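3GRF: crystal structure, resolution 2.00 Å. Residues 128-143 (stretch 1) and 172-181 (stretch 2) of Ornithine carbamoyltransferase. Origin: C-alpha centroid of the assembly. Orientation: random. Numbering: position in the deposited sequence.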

ATOM      1  N   ALA A 128     -14.246   1.549 -11.374  1.00 28.73           N
ATOM      2  CA  ALA A 128     -13.278   2.653 -11.309  1.00 28.04           C
ATOM      3  C   ALA A 128     -12.750   2.962 -12.712  1.00 30.84           C
ATOM      4  O   ALA A 128     -11.814   3.729 -12.884  1.00 34.29           O
ATOM      5  CB  ALA A 128     -12.123   2.282 -10.351  1.00 26.60           C
ATOM      6  N   LEU A 129     -13.332   2.291 -13.708  1.00 33.20           N
ATOM      7  CA  LEU A 129     -13.253   2.660 -15.120  1.00 34.54           C
ATOM      8  C   LEU A 129     -13.259   1.353 -15.896  1.00 38.55           C
ATOM      9  O   LEU A 129     -12.490   0.450 -15.588  1.00 36.31           O
ATOM     10  CB  LEU A 129     -11.998   3.480 -15.478  1.00 32.20           C
ATOM     11  CG  LEU A 129     -11.726   3.800 -16.973  1.00 31.47           C
ATOM     12  CD1 LEU A 129     -12.908   4.462 -17.674  1.00 32.36           C
ATOM     13  CD2 LEU A 129     -10.506   4.688 -17.119  1.00 34.47           C
ATOM     14  N   ASP A 130     -14.145   1.239 -16.883  1.00 38.48           N
ATOM     15  CA  ASP A 130     -14.108   0.114 -17.821  1.00 40.91           C
ATOM     16  C   ASP A 130     -14.574   0.636 -19.155  1.00 43.24           C
ATOM     17  O   ASP A 130     -14.731   1.843 -19.296  1.00 46.85           O
ATOM     18  CB  ASP A 130     -14.932  -1.088 -17.312  1.00 35.82           C
ATOM     19  CG  ASP A 130     -16.450  -0.831 -17.257  1.00 41.42           C
ATOM     20  OD1 ASP A 130     -16.941   0.300 -17.486  1.00 30.24           O
ATOM     21  OD2 ASP A 130     -17.160  -1.811 -16.979  1.00 38.41           O
ATOM     22  N   ASP A 131     -14.830  -0.253 -20.117  1.00 46.92           N
ATOM     23  CA  ASP A 131     -15.253   0.159 -21.467  1.00 39.04           C
ATOM     24  C   ASP A 131     -16.707   0.615 -21.594  1.00 34.65           C
ATOM     25  O   ASP A 131     -17.179   0.865 -22.700  1.00 34.81           O
ATOM     26  CB  ASP A 131     -14.910  -0.903 -22.517  1.00 48.90           C
ATOM     27  CG  ASP A 131     -15.569  -2.250 -22.258  1.00 53.53           C
ATOM     28  OD1 ASP A 131     -15.295  -3.150 -23.087  1.00 40.97           O
ATOM     29  OD2 ASP A 131     -16.331  -2.408 -21.263  1.00 38.01           O
ATOM     30  N   PHE A 132     -17.406   0.744 -20.465  1.00 31.86           N
ATOM     31  CA  PHE A 132     -18.843   1.087 -20.484  1.00 35.95           C
ATOM     32  C   PHE A 132     -19.225   2.287 -19.586  1.00 28.09           C
ATOM     33  O   PHE A 132     -20.225   2.960 -19.852  1.00 30.61           O
ATOM     34  CB  PHE A 132     -19.681  -0.148 -20.131  1.00 38.16           C
ATOM     35  CG  PHE A 132     -21.116  -0.085 -20.597  1.00 37.48           C
ATOM     36  CD1 PHE A 132     -21.422   0.152 -21.926  1.00 45.34           C
ATOM     37  CD2 PHE A 132     -22.167  -0.319 -19.695  1.00 54.35           C
ATOM     38  CE1 PHE A 132     -22.748   0.201 -22.356  1.00 51.30           C
ATOM     39  CE2 PHE A 132     -23.499  -0.285 -20.108  1.00 41.41           C
ATOM     40  CZ  PHE A 132     -23.782  -0.032 -21.455  1.00 45.45           C
ATOM     41  N   GLY A 133     -18.436   2.560 -18.545  1.00 32.27           N
ATOM     42  CA  GLY A 133     -18.633   3.762 -17.712  1.00 31.97           C
ATOM     43  C   GLY A 133     -17.453   4.269 -16.890  1.00 32.25           C
ATOM     44  O   GLY A 133     -16.365   3.725 -16.965  1.00 33.24           O
ATOM     45  N   HIS A 134     -17.687   5.306 -16.082  1.00 34.83           N
ATOM     46  CA  HIS A 134     -16.687   5.876 -15.179  1.00 28.34           C
ATOM     47  C   HIS A 134     -17.364   6.788 -14.167  1.00 29.55           C
ATOM     48  O   HIS A 134     -17.151   8.001 -14.191  1.00 26.88           O
ATOM     49  CB  HIS A 134     -15.605   6.662 -15.958  1.00 29.02           C
ATOM     50  CG  HIS A 134     -14.355   6.908 -15.163  1.00 31.22           C
ATOM     51  ND1 HIS A 134     -13.291   7.661 -15.632  1.00 30.14           N
ATOM     52  CD2 HIS A 134     -14.022   6.527 -13.909  1.00 27.03           C
ATOM     53  CE1 HIS A 134     -12.357   7.719 -14.702  1.00 18.94           C
ATOM     54  NE2 HIS A 134     -12.773   7.030 -13.653  1.00 39.46           N
ATOM     55  N   PRO A 135     -18.175   6.194 -13.274  1.00 23.64           N
ATOM     56  CA  PRO A 135     -19.099   6.904 -12.400  1.00 30.31           C
ATOM     57  C   PRO A 135     -18.416   7.733 -11.336  1.00 32.80           C
ATOM     58  O   PRO A 135     -19.006   8.716 -10.869  1.00 35.63           O
ATOM     59  CB  PRO A 135     -19.954   5.786 -11.778  1.00 26.34           C
ATOM     60  CG  PRO A 135     -19.131   4.498 -11.937  1.00 31.44           C
ATOM     61  CD  PRO A 135     -18.230   4.724 -13.112  1.00 25.60           C
ATOM     62  N   LEU A 136     -17.201   7.340 -10.936  1.00 31.32           N
ATOM     63  CA  LEU A 136     -16.385   8.142  -9.999  1.00 28.29           C
ATOM     64  C   LEU A 136     -15.994   9.483 -10.598  1.00 27.84           C
ATOM     65  O   LEU A 136     -15.970  10.523  -9.925  1.00 22.70           O
ATOM     66  CB  LEU A 136     -15.122   7.373  -9.596  1.00 30.22           C
ATOM     67  CG  LEU A 136     -15.292   6.137  -8.704  1.00 31.78           C
ATOM     68  CD1 LEU A 136     -13.954   5.332  -8.627  1.00 24.83           C
ATOM     69  CD2 LEU A 136     -15.751   6.567  -7.357  1.00 20.98           C
ATOM     70  N   GLN A 137     -15.676   9.451 -11.886  1.00 19.44           N
ATOM     71  CA  GLN A 137     -15.423  10.652 -12.675  1.00 23.33           C
ATOM     72  C   GLN A 137     -16.729  11.417 -12.802  1.00 25.52           C
ATOM     73  O   GLN A 137     -16.715  12.637 -12.797  1.00 22.62           O
ATOM     74  CB  GLN A 137     -14.935  10.253 -14.096  1.00 28.07           C
ATOM     75  CG  GLN A 137     -14.394  11.431 -14.994  1.00 23.79           C
ATOM     76  CD  GLN A 137     -13.160  12.119 -14.410  1.00 18.44           C
ATOM     77  OE1 GLN A 137     -12.151  11.500 -14.255  1.00 22.51           O
ATOM     78  NE2 GLN A 137     -13.279  13.385 -14.023  1.00 25.81           N
ATOM     79  N   MET A 138     -17.867  10.717 -12.937  1.00 23.03           N
ATOM     80  CA  MET A 138     -19.124  11.439 -13.190  1.00 35.19           C
ATOM     81  C   MET A 138     -19.476  12.267 -11.978  1.00 24.41           C
ATOM     82  O   MET A 138     -19.743  13.445 -12.120  1.00 28.85           O
ATOM     83  CB  MET A 138     -20.311  10.530 -13.600  1.00 27.21           C
ATOM     84  CG  MET A 138     -20.142   9.859 -14.943  1.00 25.51           C
ATOM     85  SD  MET A 138     -19.781  10.959 -16.347  1.00 26.09           S
ATOM     86  CE  MET A 138     -18.012  11.023 -16.304  1.00 21.71           C
ATOM     87  N   VAL A 139     -19.414  11.689 -10.791  1.00 30.31           N
ATOM     88  CA  VAL A 139     -19.691  12.495  -9.580  1.00 25.52           C
ATOM     89  C   VAL A 139     -18.702  13.684  -9.471  1.00 34.46           C
ATOM     90  O   VAL A 139     -19.063  14.762  -8.985  1.00 30.78           O
ATOM     91  CB  VAL A 139     -19.575  11.681  -8.289  1.00 29.69           C
ATOM     92  CG1 VAL A 139     -20.031  12.542  -7.060  1.00 23.64           C
ATOM     93  CG2 VAL A 139     -20.375  10.414  -8.402  1.00 27.87           C
ATOM     94  N   CYS A 140     -17.472  13.480  -9.959  1.00 31.40           N
ATOM     95  CA  CYS A 140     -16.419  14.491  -9.960  1.00 29.65           C
ATOM     96  C   CYS A 140     -16.792  15.663 -10.812  1.00 28.29           C
ATOM     97  O   CYS A 140     -16.810  16.801 -10.372  1.00 22.57           O
ATOM     98  CB  CYS A 140     -15.135  13.897 -10.538  1.00 31.70           C
ATOM     99  SG  CYS A 140     -13.800  15.122 -10.498  1.00 26.93           S
ATOM    100  N   ASP A 141     -17.082  15.370 -12.069  1.00 26.35           N
ATOM    101  CA  ASP A 141     -17.405  16.382 -13.080  1.00 27.64           C
ATOM    102  C   ASP A 141     -18.676  17.185 -12.816  1.00 31.73           C
ATOM    103  O   ASP A 141     -18.661  18.409 -12.839  1.00 25.39           O
ATOM    104  CB  ASP A 141     -17.489  15.680 -14.416  1.00 25.18           C
ATOM    105  CG  ASP A 141     -16.156  15.079 -14.827  1.00 30.47           C
ATOM    106  OD1 ASP A 141     -16.111  14.184 -15.709  1.00 28.12           O
ATOM    107  OD2 ASP A 141     -15.148  15.521 -14.255  1.00 23.48           O
ATOM    108  N   PHE A 142     -19.774  16.516 -12.497  1.00 32.04           N
ATOM    109  CA  PHE A 142     -20.981  17.285 -12.196  1.00 31.09           C
ATOM    110  C   PHE A 142     -20.859  18.100 -10.914  1.00 29.36           C
ATOM    111  O   PHE A 142     -21.344  19.224 -10.835  1.00 29.42           O
ATOM    112  CB  PHE A 142     -22.211  16.389 -12.230  1.00 24.73           C
ATOM    113  CG  PHE A 142     -22.451  15.809 -13.572  1.00 28.96           C
ATOM    114  CD1 PHE A 142     -22.169  14.461 -13.824  1.00 22.79           C
ATOM    115  CD2 PHE A 142     -22.892  16.620 -14.623  1.00 29.73           C
ATOM    116  CE1 PHE A 142     -22.379  13.930 -15.061  1.00 25.81           C
ATOM    117  CE2 PHE A 142     -23.121  16.068 -15.902  1.00 25.95           C
ATOM    118  CZ  PHE A 142     -22.846  14.725 -16.099  1.00 24.70           C
ATOM    119  N   MET A 143     -20.158  17.556  -9.934  1.00 28.55           N
ATOM    120  CA  MET A 143     -19.742  18.350  -8.781  1.00 27.63           C
ATOM    121  C   MET A 143     -18.929  19.608  -9.154  1.00 31.20           C
ATOM    122  O   MET A 143     -19.162  20.694  -8.610  1.00 25.18           O
ATOM    123  CB  MET A 143     -18.977  17.483  -7.819  1.00 20.95           C
ATOM    124  CG  MET A 143     -18.401  18.259  -6.598  1.00 22.20           C
ATOM    125  SD  MET A 143     -16.781  17.553  -6.023  1.00 32.63           S
ATOM    126  CE  MET A 143     -16.391  18.787  -4.794  1.00 28.03           C
ATOM    127  N   ASN A 172     -17.445   5.820 -26.437  1.00 24.47           N
ATOM    128  CA  ASN A 172     -16.484   6.065 -25.431  1.00 25.57           C
ATOM    129  C   ASN A 172     -17.166   5.940 -24.092  1.00 36.88           C
ATOM    130  O   ASN A 172     -18.196   6.566 -23.864  1.00 35.49           O
ATOM    131  CB  ASN A 172     -15.904   7.474 -25.674  1.00 30.91           C
ATOM    132  CG  ASN A 172     -14.983   7.967 -24.584  1.00 25.49           C
ATOM    133  OD1 ASN A 172     -14.938   7.468 -23.463  1.00 32.90           O
ATOM    134  ND2 ASN A 172     -14.310   9.054 -24.892  1.00 35.35           N
ATOM    135  N   ASN A 173     -16.622   5.179 -23.206  1.00 31.96           N
ATOM    136  CA  ASN A 173     -17.208   4.940 -21.895  1.00 36.47           C
ATOM    137  C   ASN A 173     -17.425   6.209 -21.074  1.00 39.11           C
ATOM    138  O   ASN A 173     -18.355   6.285 -20.261  1.00 33.79           O
ATOM    139  CB  ASN A 173     -16.338   3.935 -21.143  1.00 32.55           C
ATOM    140  CG  ASN A 173     -15.040   4.524 -20.646  1.00 49.11           C
ATOM    141  OD1 ASN A 173     -14.175   4.906 -21.425  1.00 49.76           O
ATOM    142  ND2 ASN A 173     -14.898   4.603 -19.324  1.00 48.57           N
ATOM    143  N   VAL A 174     -16.542   7.188 -21.275  1.00 32.04           N
ATOM    144  CA  VAL A 174     -16.640   8.488 -20.595  1.00 34.62           C
ATOM    145  C   VAL A 174     -17.828   9.278 -21.156  1.00 29.41           C
ATOM    146  O   VAL A 174     -18.606   9.835 -20.397  1.00 22.61           O
ATOM    147  CB  VAL A 174     -15.251   9.265 -20.583  1.00 29.24           C
ATOM    148  CG1 VAL A 174     -15.426  10.792 -20.507  1.00 28.03           C
ATOM    149  CG2 VAL A 174     -14.357   8.784 -19.396  1.00 33.17           C
ATOM    150  N   THR A 175     -17.985   9.316 -22.486  1.00 21.14           N
ATOM    151  CA  THR A 175     -19.118   9.949 -23.166  1.00 25.48           C
ATOM    152  C   THR A 175     -20.435   9.279 -22.763  1.00 29.69           C
ATOM    153  O   THR A 175     -21.369   9.984 -22.413  1.00 29.24           O
ATOM    154  CB  THR A 175     -18.969   9.881 -24.691  1.00 27.53           C
ATOM    155  OG1 THR A 175     -17.614  10.204 -25.030  1.00 25.17           O
ATOM    156  CG2 THR A 175     -19.918  10.845 -25.394  1.00 25.59           C
ATOM    157  N   TYR A 176     -20.478   7.940 -22.783  1.00 28.54           N
ATOM    158  CA  TYR A 176     -21.623   7.166 -22.263  1.00 35.71           C
ATOM    159  C   TYR A 176     -22.044   7.624 -20.897  1.00 30.64           C
ATOM    160  O   TYR A 176     -23.212   7.900 -20.656  1.00 37.54           O
ATOM    161  CB  TYR A 176     -21.304   5.675 -22.197  1.00 30.14           C
ATOM    162  CG  TYR A 176     -21.023   5.062 -23.568  1.00 25.69           C
ATOM    163  CD1 TYR A 176     -20.580   3.756 -23.676  1.00 31.57           C
ATOM    164  CD2 TYR A 176     -21.174   5.823 -24.747  1.00 32.65           C
ATOM    165  CE1 TYR A 176     -20.289   3.184 -24.937  1.00 35.54           C
ATOM    166  CE2 TYR A 176     -20.897   5.253 -26.041  1.00 33.23           C
ATOM    167  CZ  TYR A 176     -20.464   3.947 -26.110  1.00 42.89           C
ATOM    168  OH  TYR A 176     -20.190   3.390 -27.358  1.00 37.17           O
ATOM    169  N   ASP A 177     -21.100   7.686 -19.982  1.00 29.45           N
ATOM    170  CA  ASP A 177     -21.487   8.017 -18.602  1.00 30.08           C
ATOM    171  C   ASP A 177     -21.851   9.505 -18.429  1.00 26.61           C
ATOM    172  O   ASP A 177     -22.666   9.836 -17.565  1.00 27.34           O
ATOM    173  CB  ASP A 177     -20.385   7.540 -17.619  1.00 30.22           C
ATOM    174  CG  ASP A 177     -20.899   6.603 -16.529  1.00 29.03           C
ATOM    175  OD1 ASP A 177     -22.072   6.180 -16.525  1.00 39.88           O
ATOM    176  OD2 ASP A 177     -20.103   6.289 -15.641  1.00 28.48           O
ATOM    177  N   LEU A 178     -21.277  10.429 -19.255  1.00 23.19           N
ATOM    178  CA  LEU A 178     -21.642  11.888 -19.231  1.00 27.54           C
ATOM    179  C   LEU A 178     -23.087  12.023 -19.737  1.00 28.46           C
ATOM    180  O   LEU A 178     -23.879  12.756 -19.137  1.00 29.70           O
ATOM    181  CB  LEU A 178     -20.687  12.708 -20.126  1.00 24.90           C
ATOM    182  CG  LEU A 178     -19.690  13.724 -19.523  1.00 34.04           C
ATOM    183  CD1 LEU A 178     -19.746  13.738 -17.993  1.00 28.77           C
ATOM    184  CD2 LEU A 178     -18.265  13.415 -19.989  1.00 29.83           C
ATOM    185  N   MET A 179     -23.407  11.336 -20.832  1.00 29.21           N
ATOM    186  CA  MET A 179     -24.771  11.345 -21.356  1.00 24.36           C
ATOM    187  C   MET A 179     -25.753  10.887 -20.287  1.00 30.95           C
ATOM    188  O   MET A 179     -26.803  11.525 -20.094  1.00 22.04           O
ATOM    189  CB  MET A 179     -24.875  10.429 -22.570  1.00 25.68           C
ATOM    190  CG  MET A 179     -24.076  10.917 -23.813  1.00 24.20           C
ATOM    191  SD  MET A 179     -23.836   9.564 -25.009  1.00 30.82           S
ATOM    192  CE  MET A 179     -25.514   9.211 -25.501  1.00 34.80           C
ATOM    193  N   ARG A 180     -25.427   9.791 -19.593  1.00 30.00           N
ATOM    194  CA  ARG A 180     -26.266   9.316 -18.466  1.00 25.36           C
ATOM    195  C   ARG A 180     -26.397  10.349 -17.334  1.00 30.32           C
ATOM    196  O   ARG A 180     -27.484  10.496 -16.771  1.00 27.38           O
ATOM    197  CB  ARG A 180     -25.766   7.979 -17.888  1.00 30.78           C
ATOM    198  CG  ARG A 180     -25.844   6.721 -18.824  1.00 27.47           C
ATOM    199  CD  ARG A 180     -25.007   5.567 -18.242  1.00 28.74           C
ATOM    200  NE  ARG A 180     -24.668   4.515 -19.249  1.00 32.37           N
ATOM    201  CZ  ARG A 180     -23.446   4.015 -19.458  1.00 34.19           C
ATOM    202  NH1 ARG A 180     -22.407   4.467 -18.773  1.00 28.67           N
ATOM    203  NH2 ARG A 180     -23.242   3.073 -20.378  1.00 27.89           N
ATOM    204  N   GLY A 181     -25.290  11.004 -16.947  1.00 25.45           N
ATOM    205  CA  GLY A 181     -25.337  12.010 -15.864  1.00 29.05           C
ATOM    206  C   GLY A 181     -26.256  13.161 -16.256  1.00 30.80           C
ATOM    207  O   GLY A 181     -27.103  13.581 -15.479  1.00 31.37           O
TER

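The two stretches, at least 36 residues apart in sequence wherever they touch, meet as a loop and helix of stretch 1 against a single helix of stretch 2. Stretch 1 runs through a loop into the helix 135-143; stretch 2 is almost wholly the helix 173-181. The helix axes approach to 9.6 Å and their N-to-C directions diverge by 53°. The N-terminal turn of helix 173-181 meets the loop, M138 and F142 of the first helix meet D177, L178 and G181, and R180 reaches back to the loop. Together the stretches bury 678 Å².

Stretch 2 opens with N172, whose short amide side chain suits an N-cap: OD1 accepts from the otherwise free amide V174 N at 2.7 Å. N173 follows, pointing toward the loop where the backbones come near, its CA 4.4 Å from F132 CA. An amide can donate to a loop carbonyl, and N173 ND2 is modelled 2.9 Å from G133 O as a hydrogen bond, although the position of ND2 is less certain. Its CB also packs 3.4 Å from F132 N. V174, branched and apolar, sets CG2 near the edge of the H134 ring, while T175 points away and makes no contact.

Y176 points toward the loop and lays its CD1 4.1 Å from F132 CD1, an apolar meeting of two aromatic side chains.

D177 is the polar centre of the contact. Its OD2 accepts from H134 N at 2.6 Å; H134 occupies the N-cap position of the first helix, so a carboxylate here engages the backbone right at that helix's start. P135 N lies 3.1 Å from D177 OD2 but, as a proline nitrogen, has no hydrogen to share. The other oxygen, D177 OD1, forms a salt bridge with R180 NH1 at 2.8 Å, linking residues three apart on the helix.

L178 turns the contact apolar. Its CD1 lies 3.2 Å from M138 SD and 3.8 Å from F142 CZ, and the flexible methionine and flat phenylalanine, both pointing toward stretch 2, pack around it. M179 points away.

R180 NH1 and NH2 both donate to F132 O, at 2.9 and 3.1 Å, with the carbonyl near the guanidinium plane. The same cation lies over one face of the F132 ring, its CZ 4.5 Å from the ring centroid, in a cation-pi contact. Finally, G181 CA sits 3.6 Å from F142 CE1; an ideal CB would come within 2.1 Å of F142 CE1, so glycine makes room for the ring.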